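Local coordinates for protein ribonucleoside-diphosphate reductase subunit beta (Clostridium botulinum, PDB 6ZJK) that serves as the iron-binding beta (R2) subunit of ribonucleotide reductase, the enzyme that converts ribonucleoside diphosphates to deoxyribonucleoside diphosphates, at residues N52-S57 with A123-S128. Residues are numbered along the deposited sequence; the frame is centred on the assembly and turned at random.
Sequences NRIKYS and AAEVSS
Glu125, in the first turn of helix 124-151, reaches across to Ile54, Lys55 and Tyr56 and illustrates how one carboxylate can pin a loop that has no regular structure. Glu125 CB starts 3.7 Å from the CG2 methyl of Ile54. CG, set between the backbone N and the carbonyl carbon (chi1 66°), lies alongside the same methyl, and the bend at chi2 then brings Glu125 CD to 3.7 Å from Ile54 CB. OE1 accepts a hydrogen bond from Thr37 OG1, earlier in the same N-terminal stretch, while OE2 takes two consecutive backbone amides. Lys55 N, 3.0 Å from Glu125 OE2, comes from above the carboxylate plane; Tyr56 N, 3.2 Å from the same oxygen, meets its anti lone pair along a nearly straight bond of 172°. The Tyr56 ring plane is turned 45° from the carboxylate, with Ala123 CB at the ring edge, 3.8 Å from CE2, and Val126 CG2 4.0 Å from CD2. Lys55 CG lies over one face of the ring. One buried carboxylate oxygen thus fastens the loop before helix 58-68 to the start of a long helix in the all-helical ribonucleotide reductase R2 fold, the helix that further along carries iron ligands Glu137 and His140.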
loop_
_atom_site.group_PDB
_atom_site.type_symbol
_atom_site.label_atom_id
_atom_site.label_comp_id
_atom_site.label_asym_id
_atom_site.label_seq_id
_atom_site.Cartn_x
_atom_site.Cartn_y
_atom_site.Cartn_z
ATOM N N ASN A 52 13.143 15.347 0.025
ATOM C CA ASN A 52 13.794 16.517 0.499
ATOM C C ASN A 52 13.313 17.743 -0.191
ATOM O O ASN A 52 13.892 18.730 -0.065
ATOM C CB ASN A 52 15.286 16.369 0.413
ATOM C CG ASN A 52 15.821 15.365 1.383
ATOM O OD1 ASN A 52 15.998 14.231 1.061
ATOM N ND2 ASN A 52 16.126 15.802 2.552
ATOM N N ARG A 53 12.240 17.639 -0.918
ATOM C CA ARG A 53 11.620 18.732 -1.573
ATOM C C ARG A 53 10.133 18.656 -1.344
ATOM O O ARG A 53 9.403 18.605 -2.254
ATOM C CB ARG A 53 11.907 18.729 -3.066
ATOM C CG ARG A 53 13.367 18.904 -3.402
ATOM C CD ARG A 53 13.631 19.587 -4.729
ATOM N NE ARG A 53 13.473 18.744 -5.894
ATOM C CZ ARG A 53 14.169 18.869 -7.019
ATOM N NH1 ARG A 53 15.080 19.802 -7.134
ATOM N NH2 ARG A 53 13.951 18.074 -8.020
ATOM N N ILE A 54 9.674 18.672 -0.118
ATOM C CA ILE A 54 8.243 18.583 0.138
ATOM C C ILE A 54 7.633 19.866 0.694
ATOM O O ILE A 54 8.306 20.635 1.236
ATOM C CB ILE A 54 7.935 17.442 1.132
ATOM C CG1 ILE A 54 8.743 17.600 2.383
ATOM C CG2 ILE A 54 8.322 16.124 0.554
ATOM C CD1 ILE A 54 8.411 16.618 3.441
ATOM N N LYS A 55 6.342 20.051 0.564
ATOM C CA LYS A 55 5.661 21.222 1.096
ATOM C C LYS A 55 5.130 20.983 2.512
ATOM O O LYS A 55 5.217 21.878 3.359
ATOM C CB LYS A 55 4.519 21.630 0.161
ATOM C CG LYS A 55 3.573 22.694 0.725
ATOM C CD LYS A 55 2.471 23.023 -0.286
ATOM C CE LYS A 55 1.593 24.192 0.143
ATOM N NZ LYS A 55 2.241 25.546 0.005
ATOM N N TYR A 56 4.584 19.794 2.797
ATOM C CA TYR A 56 3.954 19.535 4.099
ATOM C C TYR A 56 4.989 18.901 5.019
ATOM O O TYR A 56 5.183 17.680 5.036
ATOM C CB TYR A 56 2.703 18.670 3.936
ATOM C CG TYR A 56 1.725 19.312 2.983
ATOM C CD1 TYR A 56 1.111 20.509 3.310
ATOM C CD2 TYR A 56 1.480 18.767 1.727
ATOM C CE1 TYR A 56 0.252 21.130 2.444
ATOM C CE2 TYR A 56 0.626 19.388 0.842
ATOM C CZ TYR A 56 0.018 20.575 1.206
ATOM O OH TYR A 56 -0.844 21.211 0.336
ATOM N N SER A 57 5.598 19.752 5.836
ATOM C CA SER A 57 6.707 19.287 6.663
ATOM C C SER A 57 6.255 18.228 7.673
ATOM O O SER A 57 6.997 17.281 7.967
ATOM C CB SER A 57 7.334 20.504 7.358
ATOM O OG SER A 57 8.716 20.336 7.608
ATOM N N ALA A 123 0.064 15.792 -3.929
ATOM C CA ALA A 123 1.254 15.915 -3.090
ATOM C C ALA A 123 1.810 14.517 -2.846
ATOM O O ALA A 123 1.229 13.755 -2.066
ATOM C CB ALA A 123 0.912 16.578 -1.759
ATOM N N ALA A 124 2.948 14.194 -3.474
ATOM C CA ALA A 124 3.480 12.835 -3.395
ATOM C C ALA A 124 3.790 12.426 -1.962
ATOM O O ALA A 124 3.653 11.249 -1.611
ATOM C CB ALA A 124 4.743 12.702 -4.249
ATOM N N GLU A 125 4.203 13.368 -1.121
ATOM C CA GLU A 125 4.532 12.993 0.248
ATOM C C GLU A 125 3.282 12.579 1.024
ATOM O O GLU A 125 3.376 11.752 1.939
ATOM C CB GLU A 125 5.263 14.140 0.966
ATOM C CG GLU A 125 4.423 15.418 1.206
ATOM C CD GLU A 125 4.572 16.461 0.102
ATOM O OE1 GLU A 125 4.691 16.077 -1.084
ATOM O OE2 GLU A 125 4.561 17.678 0.417
ATOM N N VAL A 126 2.101 13.091 0.647
ATOM C CA VAL A 126 0.846 12.642 1.245
ATOM C C VAL A 126 0.405 11.295 0.664
ATOM O O VAL A 126 -0.164 10.461 1.378
ATOM C CB VAL A 126 -0.252 13.716 1.086
ATOM C CG1 VAL A 126 -1.633 13.204 1.666
ATOM C CG2 VAL A 126 0.164 15.014 1.779
ATOM N N SER A 127 0.568 11.118 -0.653
ATOM C CA SER A 127 0.264 9.822 -1.274
ATOM C C SER A 127 1.117 8.689 -0.706
ATOM O O SER A 127 0.640 7.555 -0.570
ATOM C CB SER A 127 0.423 9.908 -2.785
ATOM O OG SER A 127 -0.717 10.551 -3.331
ATOM N N SER A 128 2.390 8.953 -0.428
ATOM C CA SER A 128 3.191 7.948 0.258
ATOM C C SER A 128 2.538 7.527 1.564
ATOM O O SER A 128 2.461 6.337 1.875
ATOM C CB SER A 128 4.592 8.467 0.520
ATOM O OG SER A 128 5.257 8.648 -0.709
#